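Local coordinates for protein fibroblast growth factor 18 (Homo sapiens, PDB 4CJM) that acts as a secreted growth factor of the heparin-binding family, signalling through FGF receptors and required for normal ossification and bone development, at residues Y9-G14 with L85-T90; L37-D42 with S46-K51; L59-N62 with K66-G69; F80-L85 with T90-A95; G103-K106 with P110-G113. All coordinates share one frame; numbering follows the deposited sequence.

In the fold
All five contacts lie in one beta-trefoil, the FGF core. Along the chain, interaction 1 spans from 9-14 to 85-90 and encloses the hairpins of interactions 2 and 3. Interaction 4 crosses it, sharing Leu85 and Thr90, and interaction 5 follows. Interactions 1, 2 and 4 belong to the six-stranded barrel sheet; strands 47-52 and 80-84 run side by side, with the centres of interactions 2 and 4 about 11 Å apart. Interactions 3 and 5, also about 11 Å apart between centres, belong to the cap and meet through Leu67. Phe80 reaches from the barrel to strand 58-61, so barrel and cap share one apolar interior. Sulfates lie beside Asp42 in interaction 2 and at Arg111 and Lys112 in interaction 5.

Interaction 1. Residues Y9-G14 with L85-T90; sequences YSRTSG and LENNYT
The guanidinium of Arg11 lies flat on the ring of Tyr89, the two planes only 5° apart and their centres separated by 4.5 Å. The overlap is displaced: Tyr89 CE1 sits under the guanidinium near its rim, while Arg11 CD covers the same ring face farther back, 3.6 Å from Tyr89 CZ. This CD also makes a CH-pi contact, 3.8 Å from the centroid of the Tyr89 ring, so methylene and charged group share one aromatic surface. At the edge of the guanidinium, near its plane, stands the amide of Asn87, with ND2 3.4 Å from Arg11 NH1; both are donors, and the approach is mere proximity. NH1 finds its acceptor instead in His124. The arginine reaches this far because its chain is fully extended, CG lying anti to the backbone N (chi1 -177°).

Each segment is braced internally. Asn87 turns OD1 back to accept from Tyr89 N at 2.9 Å, an Asx turn that holds the amide beside the in-plane edge of the tyrosine ring. It overlaps the type I turn from Leu85 to Asn88. In the other segment, Ser10 OG accepts from Ser13 N at 3.0 Å, an ST motif that shapes the chain just after strand 3-10. Between the two segments runs strand 125-128, whose Phe125 and Met126 bond to the backbones of Thr90 and Tyr9. A partly exposed arginine-tyrosine stack thus bridges the end of the first strand and the turn of the 80-94 hairpin, where the last strand closes the barrel of the beta-trefoil.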
# COMPACT_ATOMS: atom_id res chain seq x y z
N TYR A 9 5.38 -6.63 -2.46
CA TYR A 9 5.01 -7.66 -3.42
C TYR A 9 3.57 -8.07 -3.14
O TYR A 9 3.24 -8.43 -2.01
CB TYR A 9 5.93 -8.86 -3.25
CG TYR A 9 5.54 -10.11 -4.03
CD1 TYR A 9 4.62 -11.02 -3.51
CD2 TYR A 9 6.12 -10.41 -5.26
CE1 TYR A 9 4.27 -12.17 -4.21
CE2 TYR A 9 5.78 -11.55 -5.96
CZ TYR A 9 4.85 -12.42 -5.43
OH TYR A 9 4.51 -13.56 -6.10
N SER A 10 2.73 -8.01 -4.17
CA SER A 10 1.33 -8.39 -4.07
C SER A 10 1.18 -9.88 -4.21
O SER A 10 1.52 -10.46 -5.23
CB SER A 10 0.49 -7.69 -5.15
OG SER A 10 -0.81 -8.25 -5.26
N ARG A 11 0.62 -10.52 -3.19
CA ARG A 11 0.30 -11.93 -3.26
C ARG A 11 -0.48 -12.33 -4.52
O ARG A 11 -0.19 -13.36 -5.11
CB ARG A 11 -0.46 -12.36 -2.00
CG ARG A 11 -0.77 -13.85 -1.95
CD ARG A 11 -1.45 -14.25 -0.66
NE ARG A 11 -1.61 -15.70 -0.61
CZ ARG A 11 -2.06 -16.40 0.44
NH1 ARG A 11 -2.44 -15.79 1.55
NH2 ARG A 11 -2.12 -17.73 0.36
N THR A 12 -1.47 -11.54 -4.92
CA THR A 12 -2.31 -11.92 -6.06
C THR A 12 -1.74 -11.47 -7.37
O THR A 12 -1.87 -12.17 -8.34
CB THR A 12 -3.77 -11.40 -5.97
OG1 THR A 12 -3.78 -9.98 -5.86
CG2 THR A 12 -4.49 -12.00 -4.79
N SER A 13 -1.13 -10.30 -7.40
CA SER A 13 -0.68 -9.75 -8.68
C SER A 13 0.67 -10.31 -9.10
O SER A 13 1.01 -10.27 -10.26
CB SER A 13 -0.61 -8.21 -8.61
OG SER A 13 0.73 -7.73 -8.63
N GLY A 14 1.45 -10.79 -8.14
CA GLY A 14 2.79 -11.30 -8.43
C GLY A 14 3.84 -10.25 -8.75
O GLY A 14 4.98 -10.58 -8.99
N LEU A 85 -0.01 -10.74 9.43
CA LEU A 85 -1.06 -11.73 9.64
C LEU A 85 -0.48 -13.05 10.11
O LEU A 85 0.72 -13.24 10.10
CB LEU A 85 -1.83 -11.93 8.34
CG LEU A 85 -2.42 -10.65 7.75
CD1 LEU A 85 -3.00 -10.90 6.37
CD2 LEU A 85 -3.48 -10.08 8.67
N GLU A 86 -1.34 -13.96 10.56
CA GLU A 86 -0.90 -15.29 11.00
C GLU A 86 -0.26 -16.06 9.87
O GLU A 86 0.59 -16.90 10.11
CB GLU A 86 -2.05 -16.12 11.58
CG GLU A 86 -2.60 -15.60 12.88
CD GLU A 86 -1.54 -15.34 13.95
OE1 GLU A 86 -1.15 -16.31 14.63
OE2 GLU A 86 -1.11 -14.17 14.12
N ASN A 87 -0.65 -15.76 8.63
CA ASN A 87 -0.09 -16.43 7.47
C ASN A 87 1.22 -15.85 6.96
O ASN A 87 1.68 -16.23 5.90
CB ASN A 87 -1.14 -16.48 6.35
CG ASN A 87 -1.43 -15.14 5.75
OD1 ASN A 87 -0.74 -14.16 6.01
ND2 ASN A 87 -2.47 -15.08 4.92
N ASN A 88 1.77 -14.91 7.71
CA ASN A 88 3.04 -14.24 7.41
C ASN A 88 3.05 -13.27 6.25
O ASN A 88 4.13 -12.82 5.84
CB ASN A 88 4.16 -15.25 7.22
CG ASN A 88 4.30 -16.16 8.41
OD1 ASN A 88 4.65 -15.71 9.49
ND2 ASN A 88 4.01 -17.43 8.22
N TYR A 89 1.88 -12.91 5.74
CA TYR A 89 1.79 -11.78 4.84
C TYR A 89 1.47 -10.55 5.66
O TYR A 89 1.05 -10.66 6.81
CB TYR A 89 0.72 -11.98 3.78
CG TYR A 89 1.10 -13.03 2.76
CD1 TYR A 89 0.82 -14.38 2.98
CD2 TYR A 89 1.72 -12.67 1.56
CE1 TYR A 89 1.16 -15.34 2.03
CE2 TYR A 89 2.04 -13.61 0.61
CZ TYR A 89 1.77 -14.94 0.86
OH TYR A 89 2.09 -15.89 -0.07
N THR A 90 1.67 -9.40 5.06
CA THR A 90 1.38 -8.15 5.70
C THR A 90 0.16 -7.58 5.02
O THR A 90 0.04 -7.66 3.80
CB THR A 90 2.56 -7.19 5.54
OG1 THR A 90 3.67 -7.66 6.32
CG2 THR A 90 2.21 -5.80 6.05

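Interaction 2. Residues L37-D42 with S46-K51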
# COMPACT_ATOMS: atom_id res chain seq x y z
N LEU A 37 9.46 2.33 -2.28
CA LEU A 37 8.57 3.00 -1.33
C LEU A 37 9.29 3.44 -0.07
O LEU A 37 9.97 2.64 0.57
CB LEU A 37 7.43 2.08 -0.94
CG LEU A 37 6.70 1.39 -2.09
CD1 LEU A 37 5.56 0.54 -1.57
CD2 LEU A 37 6.15 2.38 -3.09
N LEU A 38 9.20 4.73 0.24
CA LEU A 38 9.66 5.23 1.53
C LEU A 38 8.49 5.08 2.50
O LEU A 38 7.42 5.63 2.26
CB LEU A 38 10.13 6.68 1.42
CG LEU A 38 11.43 6.84 0.61
CD1 LEU A 38 11.59 8.29 0.13
CD2 LEU A 38 12.66 6.41 1.40
N VAL A 39 8.71 4.32 3.56
CA VAL A 39 7.67 4.02 4.51
C VAL A 39 8.03 4.57 5.87
O VAL A 39 9.11 4.31 6.41
CB VAL A 39 7.45 2.52 4.64
CG1 VAL A 39 6.32 2.24 5.61
CG2 VAL A 39 7.12 1.93 3.28
N GLU A 40 7.11 5.36 6.41
CA GLU A 40 7.32 6.04 7.67
C GLU A 40 6.51 5.28 8.70
O GLU A 40 5.35 5.03 8.47
CB GLU A 40 6.81 7.47 7.52
CG GLU A 40 7.25 8.40 8.62
CD GLU A 40 6.98 9.85 8.28
OE1 GLU A 40 6.24 10.11 7.29
OE2 GLU A 40 7.52 10.73 8.99
N THR A 41 7.13 4.89 9.81
CA THR A 41 6.43 4.10 10.83
C THR A 41 6.44 4.88 12.14
O THR A 41 7.49 5.24 12.62
CB THR A 41 7.09 2.71 11.03
OG1 THR A 41 7.24 2.06 9.76
CG2 THR A 41 6.25 1.82 11.92
N ASP A 42 5.28 5.17 12.72
CA ASP A 42 5.26 6.00 13.97
C ASP A 42 5.91 5.25 15.15
O ASP A 42 6.21 4.06 15.04
CB ASP A 42 3.89 6.63 14.33
CG ASP A 42 2.80 5.62 14.71
OD1 ASP A 42 3.05 4.62 15.39
OD2 ASP A 42 1.64 5.88 14.34
N SER A 46 2.34 1.02 14.75
CA SER A 46 1.10 0.49 14.19
C SER A 46 0.81 1.11 12.85
O SER A 46 0.41 0.44 11.89
CB SER A 46 -0.04 0.79 15.14
OG SER A 46 0.34 0.29 16.40
N GLN A 47 1.03 2.41 12.79
CA GLN A 47 0.64 3.19 11.63
C GLN A 47 1.80 3.51 10.69
O GLN A 47 2.95 3.59 11.12
CB GLN A 47 0.00 4.49 12.06
CG GLN A 47 -1.32 4.28 12.76
CD GLN A 47 -2.02 5.58 13.17
OE1 GLN A 47 -1.42 6.66 13.22
NE2 GLN A 47 -3.31 5.46 13.45
N VAL A 48 1.49 3.62 9.40
CA VAL A 48 2.48 3.89 8.38
C VAL A 48 1.97 4.88 7.36
O VAL A 48 0.78 4.93 7.07
CB VAL A 48 2.91 2.59 7.62
CG1 VAL A 48 3.52 1.60 8.59
CG2 VAL A 48 1.75 1.96 6.87
N ARG A 49 2.90 5.65 6.80
CA ARG A 49 2.65 6.40 5.60
C ARG A 49 3.56 5.83 4.54
O ARG A 49 4.72 5.55 4.80
CB ARG A 49 2.96 7.88 5.80
CG ARG A 49 1.71 8.73 5.97
CD ARG A 49 1.95 10.25 6.04
NE ARG A 49 0.94 10.93 6.87
CZ ARG A 49 0.89 11.00 8.21
NH1 ARG A 49 1.82 10.41 8.96
NH2 ARG A 49 -0.10 11.68 8.79
N ILE A 50 3.02 5.68 3.34
CA ILE A 50 3.76 5.11 2.23
C ILE A 50 3.90 6.11 1.09
O ILE A 50 2.91 6.59 0.54
CB ILE A 50 3.06 3.85 1.74
CG1 ILE A 50 2.94 2.86 2.90
CG2 ILE A 50 3.85 3.21 0.60
CD1 ILE A 50 2.10 1.66 2.57
N LYS A 51 5.15 6.43 0.76
CA LYS A 51 5.49 7.45 -0.22
C LYS A 51 6.32 6.83 -1.32
O LYS A 51 7.30 6.14 -1.06
CB LYS A 51 6.30 8.54 0.47
CG LYS A 51 6.59 9.75 -0.37
CD LYS A 51 7.56 10.65 0.38
CE LYS A 51 7.36 12.11 0.06
NZ LYS A 51 8.34 12.91 0.84
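Strands 37-41 and 47-51 run antiparallel, their axes approaching to 4.7 Å with 159° between directions. Leu38 with Lys51 and Glu40 with Arg49 are the hydrogen-bonded pairs, each exchanging two backbone bonds; the straightest runs from Glu40 N to Arg49 O, 2.9 Å long with 170° at the hydrogen. Val39 with Ile50 and Thr41 with Val48 form the non-hydrogen-bonded pairs, and a longer bond from Asp42 N to Gln47 O, 3.2 Å, carries the pairing toward the turn.

The face of Val39, Thr41, Val48 and Ile50 is mostly apolar. Val39 CG1, placed anti to the backbone N (chi1 -178°), leans diagonally against Val48 CB at 4.0 Å, and its other methyl, CG2, faces Ile50 CG1. Thr41 and Val48 lie alongside each other, pointing the same way. At the opposite end, Leu37 CD1 meets Ile50 CG2 at 3.8 Å. The face of Leu38, Glu40, Arg49 and Lys51 is more polar. Glu40 OE1 and Arg49 NH1 stay 4.7 Å apart, where their opposite charges may attract weakly without contact; Arg49 NE bonds to Gly73 O, and Lys51 NZ pairs with Glu56. In the turn, Asp42 OD1 accepts from Gly45 N.

The hairpin fills the middle of the barrel sheet. Strand 3-10 bonds along strand 37-41, strand 80-84 along strand 47-52, and Leu92 of strand 90-94 packs against Val48 and Ile50.

Interaction 3. Residues L59-N62 with K66-G69; sequences LCMN and KLVG
Met61 and Leu67 meet on the closely packed, buried face of this short hairpin: Met61 CE, swung aside by the bend at chi3 (-84°), rests 3.8 Å from Leu67 CD2. The same leucine methyl also faces Leu59 CD1, at 4.3 Å, so CD2 sits between two hydrophobic neighbours of the partner strand. Gly69, opposite Leu59, adds no side chain to this face. Trp100, Val102, Phe104 and Pro110 continue the packing around Met61 and Leu67.

The other face is looser. Val68 spreads across from Cys60, whose SG leads away into the disulfide with Cys78, and only a distant approach of Asn62 CB to Val68 CG1 joins further side chains there. Toward solvent, Lys66 sends its extended chain outward, while Asn62 folds over the turn. Its OD1 takes Lys66 N at 2.9 Å, the donor standing well out of the carbonyl plane, and the amide lies against Lys66 CB. Asn62 N in turn binds Lys66 O at 3.0 Å, giving the end of the hairpin a double link.

Between these sides, the backbone pair Cys60-Val68 exchanges bonds of 2.9 Å (Cys60 N to Val68 O) and 2.8 Å (Val68 N to Cys60 O). The strands are strongly twisted, 139° apart in direction. Such a two-stranded hairpin, set outside the barrel sheet, is characteristic of those that cap the barrel of a beta-trefoil, here tied by a disulfide to the chain leading into strand 80-84.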
# COMPACT_ATOMS: atom_id res chain seq x y z
N LEU A 59 0.72 7.22 -1.03
CA LEU A 59 -0.38 6.30 -1.25
C LEU A 59 -1.50 6.60 -0.26
O LEU A 59 -1.26 6.62 0.96
CB LEU A 59 0.10 4.86 -1.05
CG LEU A 59 -0.99 3.79 -1.06
CD1 LEU A 59 -1.59 3.68 -2.45
CD2 LEU A 59 -0.42 2.46 -0.65
N CYS A 60 -2.69 6.85 -0.78
CA CYS A 60 -3.85 7.20 0.03
C CYS A 60 -5.10 6.50 -0.46
O CYS A 60 -5.17 6.07 -1.61
CB CYS A 60 -4.07 8.72 0.01
SG CYS A 60 -2.55 9.67 0.26
N MET A 61 -6.09 6.37 0.43
CA MET A 61 -7.39 5.82 0.09
C MET A 61 -8.48 6.85 0.34
O MET A 61 -8.69 7.28 1.49
CB MET A 61 -7.69 4.58 0.93
CG MET A 61 -8.98 3.89 0.55
SD MET A 61 -9.29 2.41 1.52
CE MET A 61 -8.36 1.19 0.61
N ASN A 62 -9.18 7.23 -0.71
CA ASN A 62 -10.21 8.27 -0.60
C ASN A 62 -11.55 7.69 -0.07
O ASN A 62 -11.65 6.49 0.21
CB ASN A 62 -10.37 8.99 -1.93
CG ASN A 62 -11.02 8.13 -2.99
OD1 ASN A 62 -11.65 7.11 -2.69
ND2 ASN A 62 -10.89 8.55 -4.25
N LYS A 66 -11.09 4.29 -3.16
CA LYS A 66 -10.14 4.18 -4.25
C LYS A 66 -8.72 4.52 -3.79
O LYS A 66 -8.51 5.53 -3.11
CB LYS A 66 -10.53 5.11 -5.38
CG LYS A 66 -9.72 4.91 -6.66
CD LYS A 66 -10.33 5.64 -7.86
CE LYS A 66 -9.41 5.56 -9.08
NZ LYS A 66 -9.63 6.68 -10.03
N LEU A 67 -7.76 3.69 -4.16
CA LEU A 67 -6.35 4.01 -3.92
C LEU A 67 -5.90 5.06 -4.91
O LEU A 67 -6.18 4.96 -6.11
CB LEU A 67 -5.47 2.80 -4.12
CG LEU A 67 -5.73 1.65 -3.16
CD1 LEU A 67 -4.80 0.53 -3.57
CD2 LEU A 67 -5.48 2.04 -1.73
N VAL A 68 -5.20 6.07 -4.41
CA VAL A 68 -4.84 7.20 -5.23
C VAL A 68 -3.53 7.76 -4.66
O VAL A 68 -3.25 7.61 -3.47
CB VAL A 68 -6.07 8.16 -5.28
CG1 VAL A 68 -6.38 8.81 -3.92
CG2 VAL A 68 -5.94 9.23 -6.35
N GLY A 69 -2.67 8.28 -5.53
CA GLY A 69 -1.44 8.95 -5.10
C GLY A 69 -1.71 10.42 -4.93
O GLY A 69 -2.42 11.02 -5.75

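Interaction 4. Residues F80-L85 with T90-A95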
# COMPACT_ATOMS: atom_id res chain seq x y z
N PHE A 80 -2.08 4.12 7.16
CA PHE A 80 -2.53 2.76 7.19
C PHE A 80 -2.05 2.11 8.44
O PHE A 80 -1.04 2.51 9.01
CB PHE A 80 -2.04 2.02 5.95
CG PHE A 80 -2.59 2.59 4.67
CD1 PHE A 80 -1.94 3.62 4.01
CD2 PHE A 80 -3.79 2.13 4.18
CE1 PHE A 80 -2.48 4.15 2.85
CE2 PHE A 80 -4.35 2.66 3.05
CZ PHE A 80 -3.71 3.67 2.38
N ILE A 81 -2.80 1.11 8.86
CA ILE A 81 -2.46 0.30 10.00
C ILE A 81 -1.81 -0.95 9.41
O ILE A 81 -2.37 -1.59 8.53
CB ILE A 81 -3.71 -0.10 10.81
CG1 ILE A 81 -4.57 1.14 11.17
CG2 ILE A 81 -3.30 -1.00 11.96
CD1 ILE A 81 -3.93 2.21 12.03
N GLU A 82 -0.62 -1.27 9.89
CA GLU A 82 0.14 -2.38 9.36
C GLU A 82 -0.03 -3.59 10.25
O GLU A 82 0.29 -3.55 11.43
CB GLU A 82 1.60 -2.00 9.31
CG GLU A 82 2.50 -3.16 8.91
CD GLU A 82 3.92 -2.73 8.66
OE1 GLU A 82 4.40 -1.76 9.31
OE2 GLU A 82 4.57 -3.38 7.83
N LYS A 83 -0.53 -4.67 9.67
CA LYS A 83 -0.73 -5.91 10.39
C LYS A 83 0.05 -7.04 9.74
O LYS A 83 -0.17 -7.34 8.56
CB LYS A 83 -2.20 -6.31 10.32
CG LYS A 83 -3.15 -5.44 11.13
CD LYS A 83 -4.38 -5.05 10.31
CE LYS A 83 -5.39 -4.27 11.14
NZ LYS A 83 -6.51 -5.12 11.61
N VAL A 84 0.91 -7.69 10.50
CA VAL A 84 1.49 -8.96 10.07
C VAL A 84 0.54 -10.08 10.44
O VAL A 84 0.27 -10.33 11.60
CB VAL A 84 2.92 -9.16 10.63
CG1 VAL A 84 2.93 -9.56 12.10
CG2 VAL A 84 3.67 -10.19 9.79
N LEU A 85 -0.01 -10.74 9.43
CA LEU A 85 -1.06 -11.73 9.64
C LEU A 85 -0.48 -13.05 10.11
O LEU A 85 0.72 -13.24 10.10
CB LEU A 85 -1.83 -11.93 8.34
CG LEU A 85 -2.42 -10.65 7.75
CD1 LEU A 85 -3.00 -10.90 6.37
CD2 LEU A 85 -3.48 -10.08 8.67
N THR A 90 1.67 -9.40 5.06
CA THR A 90 1.38 -8.15 5.70
C THR A 90 0.16 -7.58 5.02
O THR A 90 0.04 -7.66 3.80
CB THR A 90 2.56 -7.19 5.54
OG1 THR A 90 3.67 -7.66 6.32
CG2 THR A 90 2.21 -5.80 6.05
N ALA A 91 -0.76 -7.03 5.81
CA ALA A 91 -1.88 -6.25 5.26
C ALA A 91 -1.81 -4.80 5.70
O ALA A 91 -1.21 -4.48 6.74
CB ALA A 91 -3.22 -6.84 5.67
N LEU A 92 -2.46 -3.95 4.91
CA LEU A 92 -2.51 -2.52 5.17
C LEU A 92 -3.96 -2.03 5.20
O LEU A 92 -4.59 -1.86 4.17
CB LEU A 92 -1.73 -1.79 4.08
CG LEU A 92 -0.22 -2.07 4.04
CD1 LEU A 92 0.38 -1.49 2.78
CD2 LEU A 92 0.52 -1.53 5.27
N MET A 93 -4.48 -1.82 6.41
CA MET A 93 -5.85 -1.35 6.59
C MET A 93 -5.84 0.16 6.68
O MET A 93 -4.99 0.73 7.33
CB MET A 93 -6.46 -1.93 7.87
CG MET A 93 -7.93 -1.57 8.08
SD MET A 93 -8.64 -2.27 9.59
CE MET A 93 -8.18 -1.07 10.82
N SER A 94 -6.82 0.81 6.05
CA SER A 94 -6.98 2.26 6.19
C SER A 94 -7.18 2.63 7.64
O SER A 94 -8.01 2.04 8.33
CB SER A 94 -8.17 2.79 5.38
OG SER A 94 -8.37 4.16 5.62
N ALA A 95 -6.42 3.62 8.09
CA ALA A 95 -6.58 4.18 9.42
C ALA A 95 -7.79 5.09 9.49
O ALA A 95 -8.28 5.39 10.57
CB ALA A 95 -5.34 4.96 9.81
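Lys83 and Met93 come together because their chains bend: Lys83 turns at chi2 (133°), whereas Met93 runs out extended and turns only at its terminal torsion (chi3 85°). Lys83 CE then passes Met93 SD at 4.1 Å, and NZ goes on to a salt bridge with Glu118. Beside them, Ile81 CG1 faces Met93 CE, and Ile81 CD1 touches Ala95 CB at 3.8 Å. On the face of Glu82, Leu92 and Thr90, the extended glutamate lays its carboxylate by Thr90 CG2, 3.8 Å from OE2, which is paired with Lys127. The side chains of Phe80 and Ser94 diverge; the buried Phe80 ring has Met93 O at its edge, near the plane, and Ser94 CA is 3.8 Å from Phe80 CD2. Leu85 CD1 meets Ala91 CB at 4.1 Å near the turn.

Four backbone bonds hold the strands, among them Lys83 N to Ala91 O, 3.0 Å and almost straight at 177°. Ile81 pairs with Met93 and Lys83 with Ala91.

Strand 80-84 has strand 47-52 on its far side, bonded through Val48 and Ser46. Strand 90-94 meets strand 125-128 at Thr90, and Val102 and Trp100 bond to Leu92 and Ser94.

Interaction 5. Residues G103-K106 with P110-G113. With SO4 (sulfate ion), chain G.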
# COMPACT_ATOMS: atom_id res chain seq x y z
N GLY A 103 -5.46 -3.31 -1.62
CA GLY A 103 -5.52 -4.58 -2.35
C GLY A 103 -5.49 -4.44 -3.87
O GLY A 103 -5.70 -3.36 -4.42
N PHE A 104 -5.22 -5.54 -4.55
CA PHE A 104 -5.11 -5.55 -6.01
C PHE A 104 -5.62 -6.85 -6.62
O PHE A 104 -5.60 -7.89 -5.97
CB PHE A 104 -3.64 -5.38 -6.43
CG PHE A 104 -3.03 -4.10 -5.98
CD1 PHE A 104 -2.42 -4.00 -4.74
CD2 PHE A 104 -3.09 -2.98 -6.78
CE1 PHE A 104 -1.85 -2.80 -4.30
CE2 PHE A 104 -2.54 -1.78 -6.36
CZ PHE A 104 -1.92 -1.69 -5.11
N THR A 105 -6.02 -6.78 -7.88
CA THR A 105 -6.41 -7.96 -8.62
C THR A 105 -5.18 -8.68 -9.16
O THR A 105 -4.06 -8.18 -9.04
CB THR A 105 -7.30 -7.60 -9.82
OG1 THR A 105 -6.55 -6.87 -10.79
CG2 THR A 105 -8.51 -6.77 -9.38
N LYS A 106 -5.40 -9.85 -9.76
CA LYS A 106 -4.31 -10.58 -10.39
C LYS A 106 -3.65 -9.79 -11.53
O LYS A 106 -2.50 -10.04 -11.85
CB LYS A 106 -4.76 -11.96 -10.87
CG LYS A 106 -5.91 -11.97 -11.87
CD LYS A 106 -6.08 -13.34 -12.52
CE LYS A 106 -7.09 -13.33 -13.67
NZ LYS A 106 -8.50 -13.29 -13.19
N PRO A 110 -5.86 -1.83 -8.73
CA PRO A 110 -6.26 -1.58 -7.35
C PRO A 110 -7.75 -1.81 -7.09
O PRO A 110 -8.59 -1.55 -7.96
CB PRO A 110 -5.90 -0.11 -7.15
CG PRO A 110 -6.00 0.49 -8.50
CD PRO A 110 -5.50 -0.58 -9.43
N ARG A 111 -8.05 -2.26 -5.88
CA ARG A 111 -9.40 -2.62 -5.46
C ARG A 111 -10.02 -1.54 -4.58
O ARG A 111 -9.30 -0.73 -4.00
CB ARG A 111 -9.36 -3.92 -4.67
CG ARG A 111 -8.67 -5.08 -5.40
CD ARG A 111 -9.57 -6.21 -5.86
NE ARG A 111 -10.93 -6.10 -5.36
CZ ARG A 111 -11.40 -6.69 -4.26
NH1 ARG A 111 -10.65 -7.48 -3.49
NH2 ARG A 111 -12.66 -6.46 -3.92
N LYS A 112 -11.35 -1.51 -4.53
CA LYS A 112 -12.10 -0.55 -3.71
C LYS A 112 -12.14 -1.05 -2.28
O LYS A 112 -12.56 -2.17 -2.02
CB LYS A 112 -13.55 -0.42 -4.18
CG LYS A 112 -13.76 -0.10 -5.63
CD LYS A 112 -14.88 -0.99 -6.18
CE LYS A 112 -15.16 -0.75 -7.66
NZ LYS A 112 -16.29 0.20 -7.85
N GLY A 113 -11.72 -0.18 -1.36
CA GLY A 113 -11.77 -0.46 0.07
C GLY A 113 -13.00 -1.18 0.58
O GLY A 113 -12.88 -2.23 1.20
S SO4 G . -13.22 -3.92 -7.03
O1 SO4 G . -12.32 -4.99 -7.51
O2 SO4 G . -12.79 -3.46 -5.69
O3 SO4 G . -14.58 -4.46 -6.90
O4 SO4 G . -13.20 -2.82 -8.02
O HOH W 1 -7.49 -1.24 -2.12
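In the long segment joining strands 90-94 and 125-128, part of the beta-trefoil cap, the chain folds back so that Gly103-Thr105 meet Pro110 and Arg111. Phe104 and Pro110 form a single backbone bridge, with Arg111 N donating to Gly103 O at 3.0 Å from well above the carbonyl plane. One water extends the link, accepting from Gly103 N and donating to Arg111 O. The Phe104 ring lies obliquely against the proline, CE2 3.8 Å from Pro110 CB, and both side chains pack on Leu67 of the cap hairpin. Thr105 CG2 touches Arg111 CD at 3.7 Å.

In FGFs this part of the chain contributes to the heparin-binding surface, and a sulfate, probably from the crystallisation liquor, occupies a position consistent with that role. Bends at chi2 (-110°) and chi3 (-9°) curl Arg111 so that NE, at the edge of the guanidinium, reaches sulfate O1 at 2.8 Å; a second bond from NE, to O2, is weak. Lys112 N gives O2 a straighter bond, 2.7 Å long with 168° at the hydrogen, and Arg109 NH2 also binds the ion. The other two guanidinium nitrogens have protein partners: NH1 is salt-bridged to Asp122 and bonded to Gln120, while NH2 donates to Lys115 O.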